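Local coordinates for transferrin binding protein B (Actinobacillus suis, PDB 3PQU) that probably binds host transferrin as an outer-membrane surface lipoprotein and so serves iron acquisition by this porcine pathogen, at residues E71-E74 against A75-M78; N82-I85 against D86-P89; H90-E93 against L94-T98; A201-S204 against I205-N208. One frame throughout, in Å; residues are numbered along the deposited sequence. Where two conformers were deposited one is given.

Contact 1. Residues E71-E74 against A75-M78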
loop_
_atom_site.group_PDB
_atom_site.type_symbol
_atom_site.label_atom_id
_atom_site.label_comp_id
_atom_site.label_asym_id
_atom_site.label_seq_id
_atom_site.Cartn_x
_atom_site.Cartn_y
_atom_site.Cartn_z
ATOM N N GLU A 71 26.279 -6.399 10.171
ATOM C CA GLU A 71 25.018 -6.335 10.901
ATOM C C GLU A 71 23.829 -6.003 10.023
ATOM O O GLU A 71 23.968 -5.395 8.974
ATOM C CB GLU A 71 25.131 -5.297 12.038
ATOM C CG GLU A 71 26.190 -5.669 13.052
ATOM C CD GLU A 71 26.243 -4.676 14.204
ATOM O OE1 GLU A 71 27.006 -4.920 15.164
ATOM O OE2 GLU A 71 25.513 -3.656 14.149
ATOM N N LEU A 72 22.653 -6.431 10.456
ATOM C CA LEU A 72 21.421 -5.922 9.884
ATOM C C LEU A 72 20.993 -4.747 10.766
ATOM O O LEU A 72 21.167 -4.781 11.972
ATOM C CB LEU A 72 20.350 -7.008 9.897
ATOM C CG LEU A 72 20.472 -8.143 8.879
ATOM C CD1 LEU A 72 19.503 -9.297 9.210
ATOM C CD2 LEU A 72 20.211 -7.600 7.474
ATOM N N SER A 73 20.434 -3.698 10.181
ATOM C CA SER A 73 19.880 -2.642 11.001
ATOM C C SER A 73 18.665 -2.063 10.327
ATOM O O SER A 73 18.431 -2.272 9.124
ATOM C CB SER A 73 20.906 -1.533 11.233
ATOM O OG SER A 73 21.257 -0.967 9.989
ATOM N N GLU A 74 17.925 -1.286 11.102
ATOM C CA GLU A 74 16.676 -0.726 10.648
ATOM C C GLU A 74 16.941 0.251 9.509
ATOM O O GLU A 74 16.137 0.363 8.589
ATOM C CB GLU A 74 15.963 -0.081 11.839
ATOM C CG GLU A 74 14.683 0.650 11.517
ATOM C CD GLU A 74 14.093 1.303 12.750
ATOM O OE1 GLU A 74 14.157 0.678 13.834
ATOM O OE2 GLU A 74 13.575 2.436 12.637
ATOM N N ALA A 75 18.087 0.935 9.539
ATOM C CA ALA A 75 18.460 1.814 8.427
ATOM C C ALA A 75 18.737 1.070 7.104
ATOM O O ALA A 75 18.764 1.683 6.037
ATOM C CB ALA A 75 19.650 2.686 8.795
ATOM N N GLN A 76 18.954 -0.236 7.156
ATOM C CA GLN A 76 19.194 -0.987 5.919
ATOM C C GLN A 76 17.905 -1.563 5.327
ATOM O O GLN A 76 17.895 -2.121 4.240
ATOM C CB GLN A 76 20.220 -2.100 6.159
ATOM C CG GLN A 76 21.613 -1.582 6.441
ATOM C CD GLN A 76 22.424 -2.531 7.298
ATOM O OE1 GLN A 76 22.608 -2.304 8.495
ATOM N NE2 GLN A 76 22.909 -3.601 6.693
ATOM N N ILE A 77 16.808 -1.411 6.049
ATOM C CA ILE A 77 15.526 -1.915 5.593
ATOM C C ILE A 77 14.802 -0.763 4.896
ATOM O O ILE A 77 14.365 0.192 5.532
ATOM C CB ILE A 77 14.734 -2.458 6.796
ATOM C CG1 ILE A 77 15.545 -3.590 7.442
ATOM C CG2 ILE A 77 13.360 -2.935 6.379
ATOM C CD1 ILE A 77 14.922 -4.121 8.693
ATOM N N MET A 78 14.675 -0.860 3.583
ATOM C CA MET A 78 14.292 0.290 2.776
ATOM C C MET A 78 12.929 0.130 2.142
ATOM O O MET A 78 12.627 -0.906 1.567
ATOM C CB MET A 78 15.318 0.477 1.653
ATOM C CG MET A 78 16.735 0.121 2.049
ATOM S SD MET A 78 17.864 1.438 1.578
ATOM C CE MET A 78 17.292 2.682 2.728
#
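Gln76 turns back along the chain that leads into it and uses both ends of its amide, OE1 against Ser73 and NE2 against Glu71. CG lies anti to the carbonyl carbon (chi1 -68°) and the chain is extended beyond it, which carries the amide past Ser73 to the carbonyl of Glu71. There NE2 donates to Glu71 O at 3.1 Å. The oxygen lies close to the amide plane and the donor in the carbonyl plane, so the approach is favourable on both sides, and this bond fixes the rotation of the amide. OE1 consequently faces Ser73. With chi1 near 62°, the hydroxyl OG is modelled as donating to OE1, but at 2.4 Å between Ser73 OG and Gln76 OE1 the detail of this bond is doubtful. The backbone alongside makes a tight 3-10 turn. Gln76 N meets Ser73 O at 2.9 Å, and Ile77 N meets Glu74 O at 3.2 Å; both donors stand well above the carbonyl planes and not on a lone pair. Ile77 points its CB toward the preceding residues, CG1 lying 3.6 Å from Ser73 O, while the carboxylate of Glu74 is carried away from the turn. The segment links strand 69-70, which pairs with strand 170-183 of the nine-strand sheet, to strand 78-80 of the five-strand handle sheet, where Met78 bonds to Glu45 through the backbone. Leu72 and Ile77 both touch Phe312 of strand 306-312.

Contact 2. Residues N82-I85 against D86-P89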
loop_
_atom_site.group_PDB
_atom_site.type_symbol
_atom_site.label_atom_id
_atom_site.label_comp_id
_atom_site.label_asym_id
_atom_site.label_seq_id
_atom_site.Cartn_x
_atom_site.Cartn_y
_atom_site.Cartn_z
ATOM N N ASN A 82 8.102 0.960 -6.595
ATOM C CA ASN A 82 7.921 0.806 -8.048
ATOM C C ASN A 82 6.522 0.325 -8.407
ATOM O O ASN A 82 6.025 -0.651 -7.836
ATOM C CB ASN A 82 8.984 -0.119 -8.668
ATOM C CG ASN A 82 8.991 -0.060 -10.212
ATOM O OD1 ASN A 82 7.952 0.091 -10.847
ATOM N ND2 ASN A 82 10.170 -0.184 -10.806
ATOM N N GLU A 83 5.894 1.012 -9.361
ATOM C CA GLU A 83 4.519 0.716 -9.762
ATOM C C GLU A 83 4.447 -0.490 -10.684
ATOM O O GLU A 83 3.402 -1.120 -10.816
ATOM C CB GLU A 83 3.891 1.920 -10.476
ATOM C CG GLU A 83 4.380 3.276 -9.994
ATOM C CD GLU A 83 5.655 3.717 -10.692
ATOM O OE1 GLU A 83 6.615 4.097 -9.986
ATOM O OE2 GLU A 83 5.697 3.680 -11.942
ATOM N N ASN A 84 5.559 -0.800 -11.334
ATOM C CA ASN A 84 5.596 -1.895 -12.287
ATOM C C ASN A 84 6.246 -3.125 -11.666
ATOM O O ASN A 84 7.475 -3.198 -11.573
ATOM C CB ASN A 84 6.361 -1.471 -13.542
ATOM C CG ASN A 84 6.438 -2.576 -14.570
ATOM O OD1 ASN A 84 5.793 -3.615 -14.426
ATOM N ND2 ASN A 84 7.231 -2.362 -15.613
ATOM N N ILE A 85 5.430 -4.090 -11.243
ATOM C CA ILE A 85 5.959 -5.242 -10.517
ATOM C C ILE A 85 6.670 -6.216 -11.441
ATOM O O ILE A 85 7.312 -7.150 -10.981
ATOM C CB ILE A 85 4.885 -5.992 -9.708
ATOM C CG1 ILE A 85 3.864 -6.644 -10.637
ATOM C CG2 ILE A 85 4.227 -5.064 -8.699
ATOM C CD1 ILE A 85 2.913 -7.571 -9.919
ATOM N N ASP A 86 6.545 -5.986 -12.742
ATOM C CA ASP A 86 7.303 -6.740 -13.731
ATOM C C ASP A 86 8.776 -6.362 -13.663
ATOM O O ASP A 86 9.638 -7.158 -14.017
ATOM C CB ASP A 86 6.762 -6.489 -15.138
ATOM C CG ASP A 86 5.393 -7.107 -15.354
ATOM O OD1 ASP A 86 5.047 -8.067 -14.623
ATOM O OD2 ASP A 86 4.669 -6.634 -16.262
ATOM N N GLU A 87 9.061 -5.147 -13.204
ATOM C CA GLU A 87 10.436 -4.720 -13.004
ATOM C C GLU A 87 10.927 -5.204 -11.641
ATOM O O GLU A 87 10.709 -4.543 -10.632
ATOM C CB GLU A 87 10.543 -3.199 -13.058
ATOM C CG GLU A 87 10.220 -2.576 -14.395
ATOM C CD GLU A 87 10.387 -1.066 -14.372
ATOM O OE1 GLU A 87 9.814 -0.382 -15.248
ATOM O OE2 GLU A 87 11.088 -0.565 -13.466
ATOM N N ILE A 88 11.578 -6.361 -11.614
ATOM C CA ILE A 88 12.128 -6.901 -10.380
ATOM C C ILE A 88 13.166 -5.936 -9.794
ATOM O O ILE A 88 14.060 -5.461 -10.500
ATOM C CB ILE A 88 12.749 -8.300 -10.634
ATOM C CG1 ILE A 88 11.713 -9.242 -11.256
ATOM C CG2 ILE A 88 13.301 -8.901 -9.349
ATOM C CD1 ILE A 88 10.514 -9.576 -10.336
ATOM N N PRO A 89 13.047 -5.611 -8.500
ATOM C CA PRO A 89 13.982 -4.607 -7.962
ATOM C C PRO A 89 15.445 -5.000 -8.159
ATOM O O PRO A 89 15.786 -6.150 -7.905
ATOM C CB PRO A 89 13.644 -4.575 -6.456
ATOM C CG PRO A 89 12.208 -5.010 -6.380
ATOM C CD PRO A 89 12.005 -6.000 -7.529
HETATM O O HOH W 1 11.519 -2.213 -8.975
#
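Asn84 to Glu87 form a type I beta turn, closed by Glu87 N donating to Asn84 O at 3.0 Å. Over this turn the carboxylate of Glu87 is held between two amides, one for each oxygen. Asn82 ND2 donates to Glu87 OE2 at 2.8 Å; the oxygen lies near the amide plane of Asn82, yet the nitrogen comes from above the carboxylate, the two planes standing 90° apart. Asn84 ND2 gives a longer bond of 3.3 Å to Glu87 OE1, on the anti side and somewhat out of plane. Both asparagines place CG anti to the backbone N (chi1 -168° and 180°), and each sends its other amide atom back to the main chain. Asn82 OD1 receives Asn84 N at 2.6 Å, closing an Asx turn, and Asn84 OD1 receives Asp86 N at 3.0 Å from above its carbonyl plane. Each amide is thus pinned at both ends, which positions two donors for the glutamate. A water joins the same two residues by a second route: it donates to Glu87 O at 3.0 Å and accepts a weak bond from Asn82 ND2. The whole loop runs from strand 78-80 to helix 91-97, with Ile85 and Asp86 touching Arg122 and Ile88 touching Val126, both on strand 121-128, while Tyr154 of strand 150-157 meets Ile88 and Pro89.

Contact 3. Residues H90-E93 against L94-T98; sequences HLKE and LNDKT
The amide of Asn95 lies side by side with the Leu91 side chain, pointing the same way, so that ND2 sits 3.7 Å from Leu91 CG. The same nitrogen gives a weak bond to Leu91 O, which Asn95 N also reaches, at 3.0 Å and nearly straight (165°). The other flat group is the imidazole of His90, just ahead of the helix. At one edge ND1 donates to Glu93 OE1 at 2.9 Å; the carboxylate oxygen lies in the ring plane, whereas the ring nitrogen stands above the plane of the carboxylate. NE2 is engaged by Glu45, and Tyr152 stacks with the ring, so the imidazole is held by contacts at its edges and through its pi system. His90 occupies the N-cap of helix 91-97, the only alpha-helix of a predominantly beta chain, and its carbonyl starts the alpha-helical bonding: Leu94 N meets His90 O at 2.8 Å, nearly along the C=O axis. Asp96 N repeats the pattern with Lys92 O at 2.9 Å. On the outer surface, Lys92 bends at chi2 (87°) and again at chi4, which brings Lys92 NZ within 3.3 Å of Asp96 OD2, a salt bridge whose hydrogen bond is weak, between residues one helical turn apart. CE of Lys92 is as near, 3.3 Å from Asp96 OD1, so the lysine tail lies against the carboxylate rather than meeting it end-on. Leu91 and Leu94 face inward onto Val126 of strand 121-128, and Lys97, further along, pairs with Asp150 and makes a cation-pi contact with Tyr131.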
loop_
_atom_site.group_PDB
_atom_site.type_symbol
_atom_site.label_atom_id
_atom_site.label_comp_id
_atom_site.label_asym_id
_atom_site.label_seq_id
_atom_site.Cartn_x
_atom_site.Cartn_y
_atom_site.Cartn_z
ATOM N N HIS A 90 16.284 -4.057 -8.597
ATOM C CA HIS A 90 17.721 -4.285 -8.765
ATOM C C HIS A 90 18.140 -5.293 -9.870
ATOM O O HIS A 90 19.333 -5.466 -10.121
ATOM C CB HIS A 90 18.366 -4.640 -7.414
ATOM C CG HIS A 90 18.277 -3.537 -6.401
ATOM N ND1 HIS A 90 19.139 -2.464 -6.393
ATOM C CD2 HIS A 90 17.404 -3.322 -5.386
ATOM C CE1 HIS A 90 18.815 -1.643 -5.409
ATOM N NE2 HIS A 90 17.768 -2.145 -4.780
ATOM N N LEU A 91 17.190 -5.946 -10.538
ATOM C CA LEU A 91 17.554 -6.966 -11.534
ATOM C C LEU A 91 18.456 -6.395 -12.646
ATOM O O LEU A 91 19.465 -6.997 -13.023
ATOM C CB LEU A 91 16.314 -7.648 -12.130
ATOM C CG LEU A 91 16.632 -8.802 -13.100
ATOM C CD1 LEU A 91 17.333 -9.963 -12.372
ATOM C CD2 LEU A 91 15.406 -9.316 -13.862
ATOM N N LYS A 92 18.090 -5.227 -13.153
ATOM C CA LYS A 92 18.861 -4.542 -14.184
ATOM C C LYS A 92 20.236 -4.141 -13.658
ATOM O O LYS A 92 21.250 -4.347 -14.329
ATOM C CB LYS A 92 18.115 -3.302 -14.683
ATOM C CG LYS A 92 18.951 -2.387 -15.577
ATOM C CD LYS A 92 18.886 -2.804 -17.040
ATOM C CE LYS A 92 19.866 -1.998 -17.897
ATOM N NZ LYS A 92 19.870 -0.544 -17.548
ATOM N N GLU A 93 20.271 -3.564 -12.459
ATOM C CA GLU A 93 21.528 -3.185 -11.826
ATOM C C GLU A 93 22.468 -4.382 -11.704
ATOM O O GLU A 93 23.643 -4.267 -12.009
ATOM C CB GLU A 93 21.293 -2.632 -10.417
ATOM C CG GLU A 93 21.152 -1.134 -10.288
ATOM C CD GLU A 93 20.932 -0.712 -8.830
ATOM O OE1 GLU A 93 21.397 -1.432 -7.911
ATOM O OE2 GLU A 93 20.292 0.335 -8.601
ATOM N N LEU A 94 21.963 -5.505 -11.199
ATOM C CA LEU A 94 22.781 -6.708 -11.019
ATOM C C LEU A 94 23.304 -7.235 -12.368
ATOM O O LEU A 94 24.473 -7.613 -12.489
ATOM C CB LEU A 94 21.982 -7.802 -10.299
ATOM C CG LEU A 94 21.618 -7.562 -8.821
ATOM C CD1 LEU A 94 20.788 -8.715 -8.291
ATOM C CD2 LEU A 94 22.871 -7.392 -7.955
ATOM N N ASN A 95 22.439 -7.246 -13.376
ATOM C CA ASN A 95 22.846 -7.608 -14.745
ATOM C C ASN A 95 23.925 -6.713 -15.347
ATOM O O ASN A 95 24.840 -7.214 -16.002
ATOM C CB ASN A 95 21.642 -7.713 -15.686
ATOM C CG ASN A 95 20.984 -9.085 -15.619
ATOM O OD1 ASN A 95 21.586 -10.088 -16.005
ATOM N ND2 ASN A 95 19.759 -9.140 -15.109
ATOM N N ASP A 96 23.842 -5.406 -15.107
ATOM C CA ASP A 96 24.841 -4.487 -15.648
ATOM C C ASP A 96 26.234 -4.705 -15.057
ATOM O O ASP A 96 27.202 -4.523 -15.751
ATOM C CB ASP A 96 24.430 -3.018 -15.464
ATOM C CG ASP A 96 23.201 -2.637 -16.293
ATOM O OD1 ASP A 96 22.781 -3.440 -17.159
ATOM O OD2 ASP A 96 22.650 -1.539 -16.057
ATOM N N LYS A 97 26.342 -5.085 -13.785
ATOM C CA LYS A 97 27.661 -5.197 -13.150
ATOM C C LYS A 97 28.218 -6.634 -13.019
ATOM O O LYS A 97 29.328 -6.844 -12.513
ATOM C CB LYS A 97 27.651 -4.543 -11.755
ATOM C CG LYS A 97 26.852 -5.311 -10.694
ATOM C CD LYS A 97 26.806 -4.507 -9.367
ATOM C CE LYS A 97 26.008 -5.226 -8.283
ATOM N NZ LYS A 97 26.545 -6.586 -7.916
ATOM N N THR A 98 27.449 -7.626 -13.445
ATOM C CA THR A 98 27.819 -9.010 -13.173
ATOM C C THR A 98 29.016 -9.467 -14.008
ATOM O O THR A 98 29.166 -9.108 -15.176
ATOM C CB THR A 98 26.641 -9.991 -13.410
ATOM O OG1 THR A 98 27.038 -11.316 -13.036
ATOM C CG2 THR A 98 26.235 -10.011 -14.898
#

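Contact 4. Residues A201-S204 against I205-N208; sequences AATS and ISDN
Thr203 holds OG1 between its backbone N and carbonyl carbon (chi1 65°), which turns the hydroxyl toward the amides that follow, and Ser206 takes the same setting (chi1 65°), bringing its OG back toward Thr203 N. The result is an ST motif in a loop of the barrel region, between strands 170-183 and 218-219. Ser206 N meets Thr203 OG1 at 3.3 Å, and Ile205 N makes a weak bond to the same hydroxyl oxygen. The carbonyl of Thr203 accepts from Asp207 N and also from Ser206 N, whose N-H is shared between OG1 and O. Asp207 N comes in almost in line with the C=O bond at 3.1 Å, while Ser206 N stands well above the carbonyl plane at the same 3.1 Å from Thr203 O. Three successive amides, those of Ile205, Ser206 and Asp207, thus converge on the two oxygens of Thr203. Ile205 runs alongside Thr203, pointing the same way, with CB only 3.1 Å from Thr203 OG1, and its side chain also touches Ile48, Ile149, Tyr125 and Phe127. The other polar groups of this buried turn have partners beyond it: Ser204 OG bonds to Asp177, Asp207 binds Arg248 and His229 with its two carboxylate oxygens, and Ser206 OG is held by Gly195 O. The bond from Ser206 N to Thr203 OG1 is answered more loosely in the other direction, Thr203 N lying 3.4 Å from Ser206 OG in a weak but almost perfectly straight bond (177°).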
loop_
_atom_site.group_PDB
_atom_site.type_symbol
_atom_site.label_atom_id
_atom_site.label_comp_id
_atom_site.label_asym_id
_atom_site.label_seq_id
_atom_site.Cartn_x
_atom_site.Cartn_y
_atom_site.Cartn_z
ATOM N N ALA A 201 25.512 -14.009 4.543
ATOM C CA ALA A 201 24.397 -14.276 5.434
ATOM C C ALA A 201 23.785 -15.634 5.090
ATOM O O ALA A 201 23.818 -16.060 3.931
ATOM C CB ALA A 201 23.337 -13.166 5.316
ATOM N N ALA A 202 23.226 -16.308 6.089
ATOM C CA ALA A 202 22.392 -17.469 5.803
ATOM C C ALA A 202 21.060 -16.909 5.279
ATOM O O ALA A 202 20.466 -16.028 5.907
ATOM C CB ALA A 202 22.171 -18.286 7.061
ATOM N N THR A 203 20.600 -17.417 4.138
ATOM C CA THR A 203 19.397 -16.895 3.491
ATOM C C THR A 203 18.514 -18.058 3.015
ATOM O O THR A 203 18.953 -19.226 2.982
ATOM C CB THR A 203 19.750 -16.088 2.212
ATOM O OG1 THR A 203 20.320 -16.979 1.251
ATOM C CG2 THR A 203 20.732 -14.929 2.492
ATOM N N SER A 204 17.300 -17.742 2.568
ATOM C CA SER A 204 16.446 -18.767 1.959
ATOM C C SER A 204 17.032 -19.221 0.623
ATOM O O SER A 204 16.550 -20.196 0.050
ATOM C CB SER A 204 15.007 -18.275 1.751
ATOM O OG SER A 204 15.023 -16.966 1.224
ATOM N N ILE A 205 18.037 -18.503 0.114
ATOM C CA ILE A 205 18.786 -18.961 -1.080
ATOM C C ILE A 205 19.712 -20.146 -0.773
ATOM O O ILE A 205 19.817 -21.073 -1.568
ATOM C CB ILE A 205 19.644 -17.832 -1.688
ATOM C CG1 ILE A 205 18.759 -16.658 -2.134
ATOM C CG2 ILE A 205 20.508 -18.351 -2.861
ATOM C CD1 ILE A 205 19.559 -15.336 -2.324
ATOM N N SER A 206 20.385 -20.123 0.381
ATOM C CA SER A 206 21.412 -21.130 0.676
ATOM C C SER A 206 20.930 -22.277 1.566
ATOM O O SER A 206 21.650 -23.255 1.779
ATOM C CB SER A 206 22.629 -20.471 1.322
ATOM O OG SER A 206 22.275 -19.941 2.589
ATOM N N ASP A 207 19.726 -22.133 2.106
ATOM C CA ASP A 207 19.093 -23.160 2.940
ATOM C C ASP A 207 18.979 -24.460 2.122
ATOM O O ASP A 207 18.638 -24.422 0.929
ATOM C CB ASP A 207 17.704 -22.643 3.378
ATOM C CG ASP A 207 17.215 -23.250 4.695
ATOM O OD1 ASP A 207 17.933 -24.054 5.345
ATOM O OD2 ASP A 207 16.084 -22.900 5.093
ATOM N N ASN A 208 19.297 -25.600 2.742
ATOM C CA ASN A 208 19.224 -26.894 2.073
ATOM C C ASN A 208 17.799 -27.462 2.087
ATOM O O ASN A 208 17.487 -28.351 2.861
ATOM C CB ASN A 208 20.208 -27.875 2.721
ATOM C CG ASN A 208 21.665 -27.466 2.518
ATOM O OD1 ASN A 208 21.995 -26.700 1.603
ATOM N ND2 ASN A 208 22.542 -27.979 3.373
#

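How the contacts relate
Contacts 1, 2 and 3 follow one another along the N-lobe handle, part of the N-lobe, which in TbpB relatives carries the main transferrin-binding surface and so probably does here too, whereas contact 4 belongs to the adjoining barrel region. Contacts 2 and 3 are joined in sequence, with centres about 14 Å apart; Val126 is touched by Ile88 of the former and by Leu91 and Leu94 of the latter. Glu45 ties contact 1 to contact 3, bonding the Met78 backbone and the His90 ring, across about 7 Å between nearest atoms. Pro49 is touched by the Leu72 side chain and hydrogen-bonded through the backbone to Ala201, contacts 1 and 4 being about 19 Å apart by centres. A bound glycerol, probably from crystallisation, lies beside contact 2.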